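PDB 4Q5O: ectoine dioxygenase from Sphingopyxis alaskensis RB2256, which catalyses the iron- and 2-oxoglutarate-dependent hydroxylation of L-ectoine to 5-hydroxyectoine, a compatible solute that helps cells survive osmotic stress. Local coordinates for residues S153-W158 with D248-H253. Numbering follows the deposited sequence.
With FE (Fe (III) ion), chain C; 6CS ((4S,5S)-5-hydroxy-2-methyl-1,4,5,6-tetrahydropyrimidine-4-carboxylic acid), chain E.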
ATOM      1  N   SER A 153      -7.892  -9.579 -14.084  1.00 41.95           N
ATOM      2  CA  SER A 153      -7.974  -9.031 -15.431  1.00 39.83           C
ATOM      3  C   SER A 153      -9.418  -8.636 -15.776  1.00 42.71           C
ATOM      4  O   SER A 153     -10.309  -9.494 -15.787  1.00 43.89           O
ATOM      5  CB  SER A 153      -7.462 -10.057 -16.428  1.00 38.69           C
ATOM      6  OG  SER A 153      -7.716  -9.631 -17.746  1.00 39.84           O
ATOM      7  N   ASP A 154      -9.657  -7.347 -16.017  1.00 40.47           N
ATOM      8  CA  ASP A 154     -10.982  -6.865 -16.432  1.00 45.49           C
ATOM      9  C   ASP A 154     -11.589  -7.750 -17.507  1.00 44.83           C
ATOM     10  O   ASP A 154     -12.716  -8.215 -17.368  1.00 46.27           O
ATOM     11  CB  ASP A 154     -10.918  -5.442 -16.991  1.00 44.53           C
ATOM     12  CG  ASP A 154     -10.550  -4.408 -15.947  1.00 49.70           C
ATOM     13  OD1 ASP A 154     -10.376  -4.783 -14.766  1.00 53.63           O
ATOM     14  OD2 ASP A 154     -10.436  -3.214 -16.293  1.00 48.53           O
ATOM     15  N   PHE A 155     -10.826  -7.995 -18.567  1.00 41.91           N
ATOM     16  CA  PHE A 155     -11.305  -8.812 -19.684  1.00 45.55           C
ATOM     17  C   PHE A 155     -11.787 -10.195 -19.288  1.00 43.93           C
ATOM     18  O   PHE A 155     -12.547 -10.812 -20.019  1.00 47.89           O
ATOM     19  CB  PHE A 155     -10.234  -8.969 -20.771  1.00 40.78           C
ATOM     20  CG  PHE A 155     -10.648  -9.876 -21.903  1.00 37.74           C
ATOM     21  CD1 PHE A 155     -11.525  -9.435 -22.871  1.00 47.68           C
ATOM     22  CD2 PHE A 155     -10.163 -11.162 -21.993  1.00 37.69           C
ATOM     23  CE1 PHE A 155     -11.902 -10.263 -23.926  1.00 45.33           C
ATOM     24  CE2 PHE A 155     -10.543 -11.982 -23.015  1.00 42.97           C
ATOM     25  CZ  PHE A 155     -11.416 -11.530 -23.992  1.00 45.44           C
ATOM     26  N   GLU A 156     -11.332 -10.715 -18.160  1.00 44.57           N
ATOM     27  CA  GLU A 156     -11.717 -12.078 -17.851  1.00 46.09           C
ATOM     28  C   GLU A 156     -13.178 -12.103 -17.404  1.00 47.68           C
ATOM     29  O   GLU A 156     -13.926 -12.994 -17.772  1.00 50.17           O
ATOM     30  CB  GLU A 156     -10.775 -12.723 -16.843  1.00 40.99           C
ATOM     31  CG  GLU A 156     -10.898 -14.236 -16.765  1.00 45.75           C
ATOM     32  CD  GLU A 156     -11.989 -14.675 -15.803  1.00 55.80           C
ATOM     33  OE1 GLU A 156     -12.339 -13.885 -14.888  1.00 51.59           O
ATOM     34  OE2 GLU A 156     -12.496 -15.810 -15.959  1.00 58.29           O
ATOM     35  N   THR A 157     -13.583 -11.090 -16.653  1.00 47.46           N
ATOM     36  CA  THR A 157     -14.955 -10.972 -16.195  1.00 50.14           C
ATOM     37  C   THR A 157     -15.852 -10.452 -17.319  1.00 48.14           C
ATOM     38  O   THR A 157     -17.003 -10.850 -17.451  1.00 49.27           O
ATOM     39  CB  THR A 157     -15.027 -10.066 -14.957  1.00 45.46           C
ATOM     40  OG1 THR A 157     -14.036 -10.503 -14.025  1.00 48.14           O
ATOM     41  CG2 THR A 157     -16.377 -10.143 -14.302  1.00 47.29           C
ATOM     42  N   TRP A 158     -15.308  -9.579 -18.146  1.00 48.40           N
ATOM     43  CA  TRP A 158     -16.063  -9.020 -19.258  1.00 48.31           C
ATOM     44  C   TRP A 158     -16.342 -10.086 -20.325  1.00 53.43           C
ATOM     45  O   TRP A 158     -17.360 -10.039 -21.021  1.00 55.70           O
ATOM     46  CB  TRP A 158     -15.304  -7.835 -19.851  1.00 45.52           C
ATOM     47  CG  TRP A 158     -15.183  -6.637 -18.918  1.00 48.24           C
ATOM     48  CD1 TRP A 158     -15.944  -6.366 -17.810  1.00 46.89           C
ATOM     49  CD2 TRP A 158     -14.247  -5.555 -19.032  1.00 48.64           C
ATOM     50  NE1 TRP A 158     -15.539  -5.183 -17.232  1.00 49.22           N
ATOM     51  CE2 TRP A 158     -14.501  -4.666 -17.965  1.00 48.30           C
ATOM     52  CE3 TRP A 158     -13.226  -5.245 -19.940  1.00 47.40           C
ATOM     53  CZ2 TRP A 158     -13.770  -3.488 -17.784  1.00 49.15           C
ATOM     54  CZ3 TRP A 158     -12.503  -4.077 -19.757  1.00 48.09           C
ATOM     55  CH2 TRP A 158     -12.775  -3.216 -18.685  1.00 44.65           C
ATOM     56  N   ASP A 248      -4.562  -1.906 -21.157  1.00 41.05           N
ATOM     57  CA  ASP A 248      -5.209  -2.979 -21.885  1.00 41.39           C
ATOM     58  C   ASP A 248      -6.151  -3.786 -20.993  1.00 41.55           C
ATOM     59  O   ASP A 248      -5.854  -4.037 -19.815  1.00 47.49           O
ATOM     60  CB  ASP A 248      -4.175  -3.893 -22.507  1.00 38.23           C
ATOM     61  CG  ASP A 248      -4.797  -4.933 -23.402  1.00 47.06           C
ATOM     62  OD1 ASP A 248      -5.305  -4.536 -24.477  1.00 51.87           O
ATOM     63  OD2 ASP A 248      -4.778  -6.137 -23.042  1.00 43.17           O
ATOM     64  N   CYS A 249      -7.279  -4.191 -21.569  1.00 40.63           N
ATOM     65  CA  CYS A 249      -8.366  -4.832 -20.835  1.00 40.92           C
ATOM     66  C   CYS A 249      -7.901  -6.082 -20.113  1.00 41.35           C
ATOM     67  O   CYS A 249      -8.409  -6.404 -19.046  1.00 38.97           O
ATOM     68  CB  CYS A 249      -9.493  -5.205 -21.787  1.00 40.15           C
ATOM     69  SG  CYS A 249      -8.921  -6.314 -23.089  1.00 50.04           S
ATOM     70  N   ASN A 250      -6.949  -6.794 -20.708  1.00 38.91           N
ATOM     71  CA  ASN A 250      -6.428  -7.992 -20.079  1.00 38.47           C
ATOM     72  C   ASN A 250      -5.172  -7.773 -19.198  1.00 41.59           C
ATOM     73  O   ASN A 250      -4.501  -8.734 -18.844  1.00 37.74           O
ATOM     74  CB  ASN A 250      -6.191  -9.103 -21.114  1.00 38.28           C
ATOM     75  CG  ASN A 250      -5.799 -10.442 -20.459  1.00 42.39           C
ATOM     76  OD1 ASN A 250      -6.444 -10.872 -19.496  1.00 42.60           O
ATOM     77  ND2 ASN A 250      -4.705 -11.060 -20.935  1.00 31.86           N
ATOM     78  N   LEU A 251      -4.839  -6.532 -18.835  1.00 38.85           N
ATOM     79  CA  LEU A 251      -3.658  -6.332 -17.969  1.00 38.42           C
ATOM     80  C   LEU A 251      -3.949  -6.683 -16.510  1.00 35.90           C
ATOM     81  O   LEU A 251      -4.901  -6.159 -15.922  1.00 36.95           O
ATOM     82  CB  LEU A 251      -3.107  -4.904 -18.073  1.00 41.18           C
ATOM     83  CG  LEU A 251      -1.899  -4.531 -17.204  1.00 35.73           C
ATOM     84  CD1 LEU A 251      -0.606  -5.167 -17.707  1.00 34.42           C
ATOM     85  CD2 LEU A 251      -1.764  -3.019 -17.157  1.00 37.02           C
ATOM     86  N   MET A 252      -3.146  -7.572 -15.926  1.00 34.19           N
ATOM     87  CA  MET A 252      -3.364  -7.957 -14.527  1.00 33.95           C
ATOM     88  C   MET A 252      -3.123  -6.764 -13.583  1.00 33.80           C
ATOM     89  O   MET A 252      -2.054  -6.152 -13.594  1.00 35.17           O
ATOM     90  CB  MET A 252      -2.490  -9.162 -14.150  1.00 30.60           C
ATOM     91  CG  MET A 252      -2.889  -9.877 -12.862  1.00 32.08           C
ATOM     92  SD  MET A 252      -4.471 -10.763 -12.819  1.00 34.64           S
ATOM     93  CE  MET A 252      -4.096 -12.199 -13.815  1.00 23.61           C
ATOM     94  N   HIS A 253      -4.137  -6.402 -12.805  1.00 34.33           N
ATOM     95  CA  HIS A 253      -4.015  -5.285 -11.862  1.00 37.42           C
ATOM     96  C   HIS A 253      -4.705  -5.504 -10.500  1.00 42.15           C
ATOM     97  O   HIS A 253      -5.308  -6.545 -10.255  1.00 41.68           O
ATOM     98  CB  HIS A 253      -4.464  -3.961 -12.495  1.00 40.79           C
ATOM     99  CG  HIS A 253      -5.927  -3.895 -12.821  1.00 46.32           C
ATOM    100  ND1 HIS A 253      -6.432  -4.283 -14.044  1.00 46.17           N
ATOM    101  CD2 HIS A 253      -6.990  -3.475 -12.093  1.00 49.57           C
ATOM    102  CE1 HIS A 253      -7.741  -4.106 -14.053  1.00 48.69           C
ATOM    103  NE2 HIS A 253      -8.106  -3.625 -12.881  1.00 54.48           N
TER
HETATM  104 FE    FE C 401     -10.452  -3.582 -12.750  1.00 61.70          FE
HETATM  105  O   6CS E 403     -14.424  -6.144 -10.306  1.00 79.69           O
HETATM  106  C   6CS E 403     -13.642  -6.521 -11.237  1.00 77.60           C
HETATM  107  OXT 6CS E 403     -12.922  -7.539 -11.023  1.00 69.28           O
HETATM  108  CA  6CS E 403     -13.640  -5.819 -12.576  1.00 78.77           C
HETATM  109  N   6CS E 403     -15.015  -5.464 -12.690  1.00 82.14           N
HETATM  110  CAI 6CS E 403     -15.511  -4.382 -13.251  1.00 80.50           C
HETATM  111  CAA 6CS E 403     -17.008  -4.242 -13.188  1.00 71.19           C
HETATM  112  NAG 6CS E 403     -14.692  -3.390 -13.872  1.00 78.52           N
HETATM  113  CG2 6CS E 403     -13.307  -3.656 -13.850  1.00 75.19           C
HETATM  114  CB  6CS E 403     -12.700  -4.616 -12.826  1.00 77.24           C
HETATM  115  OG1 6CS E 403     -11.505  -5.128 -13.474  1.00 74.26           O
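Phe155 N, in the first turn of helix 154-162, donates a 2.9 Å hydrogen bond to Cys249 O in the type I turn from Asp248 to Leu251, with an N-H...O angle of 160°. Next to it, the N-cap residue Ser153 uses its OG as donor to Asn250 OD1; a chi1 of 171° turns the hydroxyl away from Ser153 N and out toward the Asn250 side chain. The Asn250 amide is gripped through its nitrogen too, since ND2 donates to His193 O and Thr195 O. Cys249 wedges between two aromatics: SG sits 3.8 Å from Phe155 CB and obliquely to that ring, while CB meets the Trp158 edge 3.8 Å from CZ3. Next to this packing lies the HxD...H facial triad of the cupin-fold 2-oxoglutarate dioxygenases, completed by His152. Asp154 OD1 and His253 NE2 each bind iron at 2.4 Å; OG1 of the bound 5-hydroxyectoine is modelled beside the metal, but its exact position is doubtful because it crowds Asp154 OD1. Away from the iron, His253 ND1 donates to Leu251 O at 3.1 Å, which helps fix the rotation of the ring. Asp154 CB sits over one indole face of Trp158, toward its rim. Trp158 helps hold ectoine in place, with NE1 3.9 Å from the ligand's NAG; an alanine here would probably leave a gap beside Cys249 and Asp154 and deprive the ligand of a wall. Gln135, an ectoine-binding residue, lies close to the same indole.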